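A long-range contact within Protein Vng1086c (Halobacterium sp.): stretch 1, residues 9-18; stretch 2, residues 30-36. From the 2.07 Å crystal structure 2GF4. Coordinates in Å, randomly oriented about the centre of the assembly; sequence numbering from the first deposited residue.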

# COMPACT_ATOMS: atom_id res chain seq x y z
N LEU A 9 2.18 -0.22 -20.28
CA LEU A 9 2.36 0.30 -18.92
C LEU A 9 3.34 -0.62 -18.20
O LEU A 9 4.27 -0.14 -17.55
N HIS A 10 3.13 -1.93 -18.28
CA HIS A 10 4.04 -2.89 -17.66
C HIS A 10 5.48 -2.66 -18.22
O HIS A 10 6.41 -2.60 -17.42
N GLU A 11 5.66 -2.50 -19.54
CA GLU A 11 7.00 -2.28 -20.13
C GLU A 11 7.67 -1.08 -19.49
O GLU A 11 8.84 -1.18 -19.11
N GLN A 12 6.95 0.03 -19.38
CA GLN A 12 7.55 1.22 -18.79
C GLN A 12 7.84 1.06 -17.29
O GLN A 12 8.87 1.56 -16.83
N MSE A 13 6.98 0.39 -16.53
CA MSE A 13 7.25 0.20 -15.11
C MSE A 13 8.49 -0.66 -14.96
O MSE A 13 9.17 -0.57 -13.93
N VAL A 14 8.78 -1.52 -15.94
CA VAL A 14 9.99 -2.32 -15.83
C VAL A 14 11.16 -1.38 -16.13
O VAL A 14 12.24 -1.54 -15.53
N ASN A 15 10.97 -0.41 -17.03
CA ASN A 15 12.04 0.58 -17.25
C ASN A 15 12.26 1.32 -15.91
O ASN A 15 13.40 1.59 -15.57
N ILE A 16 11.20 1.66 -15.14
CA ILE A 16 11.39 2.35 -13.86
C ILE A 16 12.23 1.44 -12.93
O ILE A 16 13.23 1.90 -12.35
N LYS A 17 11.83 0.17 -12.79
CA LYS A 17 12.56 -0.78 -11.96
C LYS A 17 14.03 -0.84 -12.30
O LYS A 17 14.86 -0.82 -11.40
N ASP A 18 14.36 -0.94 -13.59
CA ASP A 18 15.76 -1.02 -13.96
C ASP A 18 16.47 0.27 -13.62
O ASP A 18 17.60 0.22 -13.14
N ALA A 30 14.18 -4.96 -3.59
CA ALA A 30 12.89 -4.31 -3.50
C ALA A 30 11.78 -4.90 -4.30
O ALA A 30 10.61 -4.84 -3.88
N PHE A 31 12.11 -5.50 -5.41
CA PHE A 31 11.05 -6.03 -6.23
C PHE A 31 10.93 -7.52 -6.14
O PHE A 31 10.46 -8.15 -7.09
N ALA A 32 11.27 -8.09 -5.02
CA ALA A 32 11.18 -9.53 -4.97
C ALA A 32 9.81 -10.12 -5.10
O ALA A 32 9.69 -11.24 -5.59
N ALA A 33 8.76 -9.39 -4.72
CA ALA A 33 7.44 -9.95 -4.93
C ALA A 33 7.07 -9.94 -6.42
O ALA A 33 6.42 -10.89 -6.88
N TYR A 34 7.43 -8.89 -7.16
CA TYR A 34 7.12 -8.88 -8.59
C TYR A 34 7.83 -10.07 -9.24
O TYR A 34 7.21 -10.73 -10.06
N GLU A 35 9.08 -10.37 -8.89
CA GLU A 35 9.76 -11.50 -9.53
C GLU A 35 9.11 -12.84 -9.20
O GLU A 35 9.17 -13.75 -10.03
N GLU A 36 8.50 -12.98 -8.03
CA GLU A 36 7.81 -14.23 -7.71
C GLU A 36 6.65 -14.44 -8.66
O GLU A 36 6.32 -15.57 -8.98

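The two stretches meet mainly through side chains. The axes of helix 9-18 and helix 32-36 come no closer than 13.1 Å and run at 137° to each other, nearer antiparallel than parallel, and long side chains cover most of the distance between them. Three of them, Lys17, Tyr34 and Phe31, account for most of the 279 Å² buried between the stretches.

Lys17 contributes the largest share. Its CA-to-CB bond points toward the second stretch, and the chain leaves the helix with chi1 and chi2 both t before chi3 and chi4 turn to p. The extended first half carries the methylenes over one face of the Phe31 ring: CD of Lys17 lies 3.3 Å from CG of Phe31 and 3.6 Å from the ring centroid, close to the ring normal, a CH-pi contact. The ammonium group continues past the ring; at 5.9 Å from the Phe31 centroid, Lys17 NZ can add at most a weak attraction. On its way CE of Lys17 also packs 4.0 Å from CE2 of Tyr34, so the aliphatic part of the lysine touches both aromatic residues while its charge is left for acidic partners. Lys17 NZ forms a salt bridge with Glu35, whose OE2 is 3.5 Å away, the hydrogen bond within it being weak. Glu35 starts out sideways, but its m, m rotamer brings the carboxylate nearer. Within its own helix, Lys17 NZ makes a second, long salt bridge, 3.7 Å to OD1 of Asp18.

Phe31 occupies the N-cap position, right before helix 32-36. Its side chain points toward the first stretch with chi1 m and chi2 at 92°, presenting a ring face to the lysine at the point where the backbones lie nearer, the CA atoms of Lys17 and Phe31 being 7.9 Å apart.

One turn further along, Tyr34 reaches across a wider gap, its CA atom 10.2 Å from that of Val14. With chi1 t, its ring extends toward the first helix and delivers the hydroxyl to His10. That histidine leaves its helix sideways, but chi1 t swings the imidazole nearer, and NE2 of His10 hydrogen-bonds OH of Tyr34 at 2.8 Å. The hydroxyl lies near the imidazole plane, at its edge, as suits a bond to a ring nitrogen; the two rings meet rim to rim, their planes at 89°. His10 ND1 is hydrogen-bonded elsewhere in the structure. Val14, also t, fills in beside this pair, placing CG2 of Val14 3.5 Å from OH and 4.2 Å from CZ of Tyr34.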

# COMPACT_ATOMS: atom_id res chain seq x y z
CB LEU A 9 1.01 0.32 -18.21
CG LEU A 9 1.00 0.90 -16.79
CD1 LEU A 9 1.43 2.31 -16.83
CD2 LEU A 9 -0.37 0.81 -16.22
CB HIS A 10 3.52 -4.28 -17.95
CG HIS A 10 4.20 -5.37 -17.17
ND1 HIS A 10 3.85 -6.69 -17.28
CD2 HIS A 10 5.23 -5.32 -16.30
CE1 HIS A 10 4.64 -7.41 -16.52
NE2 HIS A 10 5.48 -6.61 -15.91
CB GLU A 11 6.90 -2.04 -21.63
CG GLU A 11 8.07 -2.58 -22.45
CD GLU A 11 7.59 -3.30 -23.70
OE1 GLU A 11 7.99 -4.46 -23.95
OE2 GLU A 11 6.78 -2.69 -24.45
CB GLN A 12 6.65 2.44 -19.05
CG GLN A 12 6.66 2.90 -20.51
CD GLN A 12 8.06 3.15 -21.07
OE1 GLN A 12 8.95 3.62 -20.37
NE2 GLN A 12 8.22 2.89 -22.35
CB MSE A 13 6.07 -0.47 -14.43
CG MSE A 13 4.96 0.57 -14.16
SE MSE A 13 5.60 2.07 -12.93
CE MSE A 13 5.94 1.11 -11.14
CB VAL A 14 9.90 -3.51 -16.75
CG1 VAL A 14 11.24 -4.10 -16.93
CG2 VAL A 14 8.99 -4.52 -16.09
CB ASN A 15 11.66 1.57 -18.33
CG ASN A 15 11.74 0.96 -19.72
OD1 ASN A 15 11.31 1.55 -20.69
ND2 ASN A 15 12.31 -0.25 -19.79
CB ILE A 16 10.01 2.64 -13.21
CG1 ILE A 16 9.24 3.67 -14.04
CG2 ILE A 16 10.20 3.16 -11.85
CD1 ILE A 16 9.73 5.00 -13.93
CB LYS A 17 11.99 -2.16 -12.16
CG LYS A 17 12.85 -3.15 -11.47
CD LYS A 17 12.07 -4.30 -11.06
CE LYS A 17 12.00 -5.24 -12.18
NZ LYS A 17 13.33 -5.68 -12.59
CB ASP A 18 15.87 -1.41 -15.42
CG ASP A 18 15.47 -2.87 -15.63
OD1 ASP A 18 15.58 -3.68 -14.68
OD2 ASP A 18 15.04 -3.25 -16.72
CB ALA A 30 13.06 -2.89 -3.84
CB PHE A 31 11.28 -5.58 -7.67
CG PHE A 31 11.30 -4.10 -7.81
CD1 PHE A 31 12.48 -3.39 -7.73
CD2 PHE A 31 10.12 -3.41 -8.00
CE1 PHE A 31 12.48 -2.04 -7.85
CE2 PHE A 31 10.13 -2.05 -8.12
CZ PHE A 31 11.31 -1.37 -8.04
CB ALA A 32 11.83 -10.02 -3.78
CB ALA A 33 6.48 -9.19 -4.20
CB TYR A 34 7.62 -7.59 -9.22
CG TYR A 34 7.68 -7.62 -10.72
CD1 TYR A 34 6.53 -7.42 -11.49
CD2 TYR A 34 8.89 -7.80 -11.36
CE1 TYR A 34 6.61 -7.39 -12.84
CE2 TYR A 34 8.97 -7.78 -12.72
CZ TYR A 34 7.83 -7.57 -13.44
OH TYR A 34 7.89 -7.57 -14.79
CB GLU A 35 11.23 -11.49 -9.14
CG GLU A 35 11.93 -10.15 -9.41
CD GLU A 35 12.28 -9.95 -10.86
OE1 GLU A 35 12.22 -10.94 -11.62
OE2 GLU A 35 12.64 -8.83 -11.27
CB GLU A 36 7.24 -14.20 -6.31
CG GLU A 36 8.29 -14.16 -5.25
CD GLU A 36 7.70 -14.14 -3.86
OE1 GLU A 36 6.49 -14.42 -3.70
OE2 GLU A 36 8.45 -13.85 -2.91